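Local coordinates for 4-oxalocrotonate tautomerase (Thermus thermophilus, PDB 3ABF), which belongs to the tautomerase enzymes of the MIF clan, small proteins built on a beta-alpha-beta unit, and is modelled here as an assembly of six chains, at residues V56-S59 with D60-G63; Y44-R48 with D49-A53. All coordinates share one frame; numbering follows the deposited sequence.

From the N terminus the chain runs through strand 2-9 and helix 14-31 before either contact begins. Contact 2 starts on the last residues of strand 39-46, which completes the beta-alpha-beta core; it closes the tight turn beyond and sends the chain into strand 51-53. After a short connection the antiparallel partner, strand 56-57, leads into contact 1, a single helical turn near the C terminus. Both contacts are local, and they follow one another in series, neither nesting nor crossing. They nevertheless touch, through probable hydrogen bonds from Phe58 N to Trp51 O and from Ser59 N to Arg48 O, so the last helical turn is fastened to the earlier bend. Both also meet the second subunit.

Contact 1: V56-S59 with D60-G63; sequences VLFS and DKEG
Leu57 and Lys61 make the first backbone link of a short helix: Lys61 N donates to Leu57 O at 3.0 Å, with an N-H...O angle of 153°. One residue on, Glu62 N donates to Phe58 O at 3.1 Å, from a position tilted out of the carbonyl plane. The bent Glu62 side chain folds back over that same carbonyl, its CG only 3.0 Å from Phe58 O, a tight approach.

Water carries the polar links to the Asp60 side chain. Leu57 N gives its hydrogen to one water, which in turn donates to Asp60 OD2 at 2.7 Å. A second water links Ser59 OG to Asp60 OD1, donating to the carboxylate. The carboxylate is therefore held at both oxygens, and OD1 also forms a salt bridge with Arg18 of the second subunit.

Apolar contact is modest. Val56 holds CG1 anti to its own backbone N (chi1 177°), which sets that methyl 3.9 Å from Lys61 CB, and the two side chains cross at nearly a right angle. Arg22 of the second subunit packs on Val56 too.

Gly63, with positive phi, takes the chain out of helical geometry. Asp60 occupies the third position after the N-cap residue Leu57, from which a capping-box side chain would bond the N-cap amide directly; here a water carries that link at the start of a one-turn helix following a beta-hairpin.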
ATOM      1  N   VAL A  56       1.743 -17.971  11.787  1.00 21.06           N
ATOM      2  CA  VAL A  56       1.068 -19.071  11.113  1.00 22.00           C
ATOM      3  C   VAL A  56       0.205 -18.557   9.973  1.00 19.87           C
ATOM      4  O   VAL A  56      -0.632 -17.694  10.188  1.00 16.46           O
ATOM      5  CB  VAL A  56       0.124 -19.829  12.097  1.00 23.24           C
ATOM      6  CG1 VAL A  56      -0.631 -20.934  11.353  1.00 29.66           C
ATOM      7  CG2 VAL A  56       0.928 -20.403  13.257  1.00 26.34           C
ATOM      8  N   LEU A  57       0.418 -19.088   8.770  1.00 18.89           N
ATOM      9  CA  LEU A  57      -0.405 -18.720   7.611  1.00 22.74           C
ATOM     10  C   LEU A  57      -1.789 -19.351   7.799  1.00 23.78           C
ATOM     11  O   LEU A  57      -1.899 -20.471   8.315  1.00 24.52           O
ATOM     12  CB  LEU A  57       0.204 -19.287   6.331  1.00 20.94           C
ATOM     13  CG  LEU A  57       1.457 -18.640   5.761  1.00 26.26           C
ATOM     14  CD1 LEU A  57       2.025 -19.550   4.687  1.00 30.75           C
ATOM     15  CD2 LEU A  57       1.110 -17.268   5.186  1.00 22.81           C
ATOM     16  N   PHE A  58      -2.838 -18.649   7.378  1.00 19.36           N
ATOM     17  CA  PHE A  58      -4.195 -19.169   7.499  1.00 23.25           C
ATOM     18  C   PHE A  58      -4.324 -20.495   6.735  1.00 21.86           C
ATOM     19  O   PHE A  58      -5.111 -21.362   7.107  1.00 26.47           O
ATOM     20  CB  PHE A  58      -5.207 -18.151   6.956  1.00 26.92           C
ATOM     21  CG  PHE A  58      -5.465 -16.989   7.882  1.00 37.05           C
ATOM     22  CD1 PHE A  58      -6.112 -17.181   9.102  1.00 40.65           C
ATOM     23  CD2 PHE A  58      -5.056 -15.702   7.536  1.00 43.56           C
ATOM     24  CE1 PHE A  58      -6.348 -16.107   9.970  1.00 47.06           C
ATOM     25  CE2 PHE A  58      -5.284 -14.615   8.395  1.00 46.62           C
ATOM     26  CZ  PHE A  58      -5.933 -14.820   9.616  1.00 48.95           C
ATOM     27  N   SER A  59      -3.546 -20.659   5.673  1.00 25.70           N
ATOM     28  CA  SER A  59      -3.605 -21.897   4.901  1.00 25.02           C
ATOM     29  C   SER A  59      -3.106 -23.093   5.717  1.00 29.73           C
ATOM     30  O   SER A  59      -3.715 -24.160   5.680  1.00 29.10           O
ATOM     31  CB  SER A  59      -2.792 -21.763   3.609  1.00 23.83           C
ATOM     32  OG  SER A  59      -1.464 -21.358   3.881  1.00 26.21           O
ATOM     33  N   ASP A  60      -2.011 -22.919   6.459  1.00 26.77           N
ATOM     34  CA  ASP A  60      -1.464 -24.000   7.277  1.00 31.59           C
ATOM     35  C   ASP A  60      -2.324 -24.238   8.509  1.00 34.50           C
ATOM     36  O   ASP A  60      -2.421 -25.365   9.003  1.00 35.46           O
ATOM     37  CB  ASP A  60      -0.030 -23.693   7.709  1.00 28.94           C
ATOM     38  CG  ASP A  60       0.945 -23.803   6.570  1.00 31.28           C
ATOM     39  OD1 ASP A  60       0.748 -24.694   5.715  1.00 36.45           O
ATOM     40  OD2 ASP A  60       1.908 -23.016   6.526  1.00 36.63           O
ATOM     41  N   LYS A  61      -2.952 -23.174   8.994  1.00 28.41           N
ATOM     42  CA  LYS A  61      -3.825 -23.271  10.159  1.00 32.61           C
ATOM     43  C   LYS A  61      -5.025 -24.154   9.834  1.00 37.86           C
ATOM     44  O   LYS A  61      -5.494 -24.925  10.677  1.00 37.59           O
ATOM     45  CB  LYS A  61      -4.305 -21.877  10.573  1.00 39.89           C
ATOM     46  CG  LYS A  61      -5.253 -21.850  11.760  1.00 46.78           C
ATOM     47  CD  LYS A  61      -5.527 -20.422  12.218  1.00 52.12           C
ATOM     48  CE  LYS A  61      -4.264 -19.766  12.770  1.00 63.67           C
ATOM     49  NZ  LYS A  61      -4.490 -18.368  13.256  1.00 68.97           N
ATOM     50  N   GLU A  62      -5.511 -24.054   8.602  1.00 30.65           N
ATOM     51  CA  GLU A  62      -6.665 -24.837   8.178  1.00 38.54           C
ATOM     52  C   GLU A  62      -6.273 -26.251   7.786  1.00 38.65           C
ATOM     53  O   GLU A  62      -7.137 -27.100   7.560  1.00 43.12           O
ATOM     54  CB  GLU A  62      -7.373 -24.149   7.008  1.00 47.21           C
ATOM     55  CG  GLU A  62      -7.785 -22.717   7.305  1.00 63.99           C
ATOM     56  CD  GLU A  62      -8.425 -22.576   8.672  1.00 75.90           C
ATOM     57  OE1 GLU A  62      -9.398 -23.310   8.949  1.00 84.72           O
ATOM     58  OE2 GLU A  62      -7.957 -21.733   9.470  1.00 84.92           O
ATOM     59  N   GLY A  63      -4.969 -26.500   7.703  1.00 47.42           N
ATOM     60  CA  GLY A  63      -4.485 -27.825   7.358  1.00 52.41           C
ATOM     61  C   GLY A  63      -4.157 -28.043   5.894  1.00 61.42           C
ATOM     62  O   GLY A  63      -4.382 -27.174   5.053  1.00 62.48           O
TER
HETATM   63  O   HOH W   1       2.080 -21.431   8.652  1.00 23.32           O
HETATM   64  O   HOH W   2       0.623 -23.056   3.557  1.00 48.47           O

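Contact 2: Y44-R48 with D49-A53; sequences YEVRR and DQWAA
Gln50 N donates to Arg47 O at 3.0 Å, closing a type I beta turn with Arg48 and Asp49 at its corners. The turn carries the chain from the last strand of the beta-alpha-beta core into strand 51-53. The Gln50 side chain adds a second clasp: its carbonyl OE1 accepts from Arg47 N at 3.0 Å, and the N-H points almost straight at it (169°). An extended chain beyond CG (chi2 180°) gives Gln50 the length to reach back across the turn.

Ahead of the turn, Val46 CG2 presses obliquely against the indole of Trp51, 3.3 Å from CE3, a close fit. Leu9 of strand 2-9 touches both side chains, and Arg40 of the second subunit makes a cation-pi contact with the Trp51 ring. The backbone of residues 51-53 pairs antiparallel with a strand of that subunit, carrying the sheet across the interface.

Waters hold Gln50 OE1 from further out. One donates to both Glu45 O and Gln50 OE1; another, bonded to Tyr44 OH, reaches Gln50 OE1 only weakly. The Arg47 and Asp49 side chains lie side by side and point the same way, with Arg47 NE 4.1 Å from Asp49 OD1, beyond a salt bridge, while Asp49 OD2 forms a salt bridge with Lys17 of the second subunit. Glu45 of that same subunit accepts a hydrogen bond from Gln50 NE2. This amide nitrogen also sits over one face of the Arg47 guanidinium, toward its rim, in a packing contact 3.6 Å from Arg47 NH1.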
ATOM      1  N   TYR A  44      -9.292  -5.363  -1.187  1.00 19.46           N
ATOM      2  CA  TYR A  44      -8.030  -6.063  -1.389  1.00 15.72           C
ATOM      3  C   TYR A  44      -8.227  -7.416  -0.718  1.00 17.46           C
ATOM      4  O   TYR A  44      -8.039  -7.546   0.479  1.00 18.29           O
ATOM      5  CB  TYR A  44      -6.899  -5.306  -0.703  1.00 16.72           C
ATOM      6  CG  TYR A  44      -5.573  -6.034  -0.709  1.00 22.61           C
ATOM      7  CD1 TYR A  44      -4.636  -5.811   0.302  1.00 24.46           C
ATOM      8  CD2 TYR A  44      -5.264  -6.966  -1.697  1.00 27.24           C
ATOM      9  CE1 TYR A  44      -3.434  -6.500   0.334  1.00 34.62           C
ATOM     10  CE2 TYR A  44      -4.050  -7.672  -1.667  1.00 32.71           C
ATOM     11  CZ  TYR A  44      -3.147  -7.430  -0.649  1.00 34.11           C
ATOM     12  OH  TYR A  44      -1.952  -8.119  -0.591  1.00 38.07           O
ATOM     13  N   GLU A  45      -8.624  -8.412  -1.503  1.00 16.23           N
ATOM     14  CA  GLU A  45      -8.879  -9.743  -0.980  1.00 16.68           C
ATOM     15  C   GLU A  45      -7.609 -10.576  -1.023  1.00 19.61           C
ATOM     16  O   GLU A  45      -6.993 -10.760  -2.088  1.00 18.99           O
ATOM     17  CB  GLU A  45      -9.987 -10.417  -1.800  1.00 20.44           C
ATOM     18  CG  GLU A  45     -11.333  -9.705  -1.708  1.00 18.57           C
ATOM     19  CD  GLU A  45     -12.394 -10.349  -2.584  1.00 27.89           C
ATOM     20  OE1 GLU A  45     -12.478 -10.016  -3.788  1.00 25.07           O
ATOM     21  OE2 GLU A  45     -13.132 -11.209  -2.068  1.00 32.28           O
ATOM     22  N   VAL A  46      -7.219 -11.088   0.133  1.00 15.53           N
ATOM     23  CA  VAL A  46      -6.001 -11.875   0.204  1.00 24.06           C
ATOM     24  C   VAL A  46      -6.319 -13.346   0.395  1.00 22.94           C
ATOM     25  O   VAL A  46      -7.308 -13.710   1.032  1.00 22.37           O
ATOM     26  CB  VAL A  46      -5.079 -11.372   1.329  1.00 23.03           C
ATOM     27  CG1 VAL A  46      -4.877  -9.868   1.181  1.00 26.49           C
ATOM     28  CG2 VAL A  46      -5.667 -11.690   2.674  1.00 30.80           C
ATOM     29  N   ARG A  47      -5.481 -14.191  -0.184  1.00 20.05           N
ATOM     30  CA  ARG A  47      -5.694 -15.616  -0.079  1.00 17.55           C
ATOM     31  C   ARG A  47      -5.166 -16.123   1.246  1.00 16.27           C
ATOM     32  O   ARG A  47      -4.345 -15.480   1.881  1.00 14.23           O
ATOM     33  CB  ARG A  47      -5.042 -16.325  -1.269  1.00 20.98           C
ATOM     34  CG  ARG A  47      -5.643 -15.841  -2.603  1.00 25.97           C
ATOM     35  CD  ARG A  47      -5.481 -16.873  -3.695  1.00 28.12           C
ATOM     36  NE  ARG A  47      -4.092 -16.996  -4.127  1.00 39.17           N
ATOM     37  CZ  ARG A  47      -3.494 -16.150  -4.960  1.00 42.36           C
ATOM     38  NH1 ARG A  47      -2.224 -16.342  -5.297  1.00 29.91           N
ATOM     39  NH2 ARG A  47      -4.169 -15.114  -5.455  1.00 35.45           N
ATOM     40  N   ARG A  48      -5.646 -17.282   1.673  1.00 22.36           N
ATOM     41  CA  ARG A  48      -5.215 -17.827   2.951  1.00 17.24           C
ATOM     42  C   ARG A  48      -3.729 -18.135   3.050  1.00 19.33           C
ATOM     43  O   ARG A  48      -3.179 -18.130   4.148  1.00 18.25           O
ATOM     44  CB  ARG A  48      -6.048 -19.064   3.291  1.00 24.70           C
ATOM     45  CG  ARG A  48      -7.467 -18.710   3.731  1.00 26.44           C
ATOM     46  CD  ARG A  48      -8.256 -19.963   4.068  1.00 49.32           C
ATOM     47  NE  ARG A  48      -9.486 -19.669   4.798  1.00 56.71           N
ATOM     48  CZ  ARG A  48     -10.440 -18.861   4.355  1.00 50.32           C
ATOM     49  NH1 ARG A  48     -11.529 -18.650   5.083  1.00 63.64           N
ATOM     50  NH2 ARG A  48     -10.305 -18.256   3.192  1.00 51.10           N
ATOM     51  N   ASP A  49      -3.068 -18.416   1.929  1.00 17.50           N
ATOM     52  CA  ASP A  49      -1.635 -18.691   1.992  1.00 13.43           C
ATOM     53  C   ASP A  49      -0.814 -17.401   1.815  1.00 18.84           C
ATOM     54  O   ASP A  49       0.378 -17.460   1.540  1.00 26.87           O
ATOM     55  CB  ASP A  49      -1.231 -19.752   0.951  1.00 19.98           C
ATOM     56  CG  ASP A  49      -1.414 -19.282  -0.484  1.00 29.81           C
ATOM     57  OD1 ASP A  49      -2.310 -18.452  -0.746  1.00 21.43           O
ATOM     58  OD2 ASP A  49      -0.666 -19.772  -1.364  1.00 33.32           O
ATOM     59  N   GLN A  50      -1.458 -16.243   1.994  1.00 15.33           N
ATOM     60  CA  GLN A  50      -0.779 -14.944   1.885  1.00 12.03           C
ATOM     61  C   GLN A  50      -0.971 -14.083   3.134  1.00 16.50           C
ATOM     62  O   GLN A  50      -0.552 -12.924   3.164  1.00 17.46           O
ATOM     63  CB  GLN A  50      -1.334 -14.148   0.709  1.00 17.66           C
ATOM     64  CG  GLN A  50      -1.264 -14.842  -0.626  1.00 17.51           C
ATOM     65  CD  GLN A  50      -1.842 -13.996  -1.728  1.00 21.82           C
ATOM     66  OE1 GLN A  50      -2.917 -13.415  -1.577  1.00 17.43           O
ATOM     67  NE2 GLN A  50      -1.144 -13.937  -2.861  1.00 21.90           N
ATOM     68  N   TRP A  51      -1.611 -14.632   4.153  1.00 14.12           N
ATOM     69  CA  TRP A  51      -1.869 -13.857   5.369  1.00 12.21           C
ATOM     70  C   TRP A  51      -1.521 -14.683   6.584  1.00 17.15           C
ATOM     71  O   TRP A  51      -1.923 -15.839   6.702  1.00 15.34           O
ATOM     72  CB  TRP A  51      -3.348 -13.445   5.434  1.00 22.63           C
ATOM     73  CG  TRP A  51      -3.539 -12.058   6.072  1.00 36.08           C
ATOM     74  CD1 TRP A  51      -2.554 -11.239   6.569  1.00 40.57           C
ATOM     75  CD2 TRP A  51      -4.772 -11.348   6.256  1.00 28.06           C
ATOM     76  NE1 TRP A  51      -3.099 -10.068   7.044  1.00 36.26           N
ATOM     77  CE2 TRP A  51      -4.457 -10.108   6.865  1.00 37.14           C
ATOM     78  CE3 TRP A  51      -6.109 -11.637   5.969  1.00 36.44           C
ATOM     79  CZ2 TRP A  51      -5.432  -9.162   7.189  1.00 32.83           C
ATOM     80  CZ3 TRP A  51      -7.084 -10.689   6.293  1.00 40.94           C
ATOM     81  CH2 TRP A  51      -6.737  -9.471   6.895  1.00 41.06           C
ATOM     82  N   ALA A  52      -0.788 -14.083   7.509  1.00 15.42           N
ATOM     83  CA  ALA A  52      -0.382 -14.807   8.698  1.00 15.15           C
ATOM     84  C   ALA A  52      -0.494 -13.955   9.956  1.00 16.49           C
ATOM     85  O   ALA A  52      -0.347 -12.729   9.914  1.00 19.19           O
ATOM     86  CB  ALA A  52       1.036 -15.286   8.530  1.00 15.96           C
ATOM     87  N   ALA A  53      -0.746 -14.624  11.071  1.00 17.63           N
ATOM     88  CA  ALA A  53      -0.868 -13.978  12.375  1.00 20.83           C
ATOM     89  C   ALA A  53      -0.198 -14.929  13.343  1.00 24.55           C
ATOM     90  O   ALA A  53      -0.423 -16.141  13.283  1.00 20.41           O
ATOM     91  CB  ALA A  53      -2.329 -13.804  12.756  1.00 22.82           C
TER
HETATM   92  O   HOH W   3      -1.760 -10.479  -1.510  1.00 26.50           O
HETATM   93  O   HOH W   4      -4.869 -11.904  -3.355  1.00 33.73           O
HETATM   94  O   HOH W   5      -3.242 -19.095  -3.267  1.00 37.86           O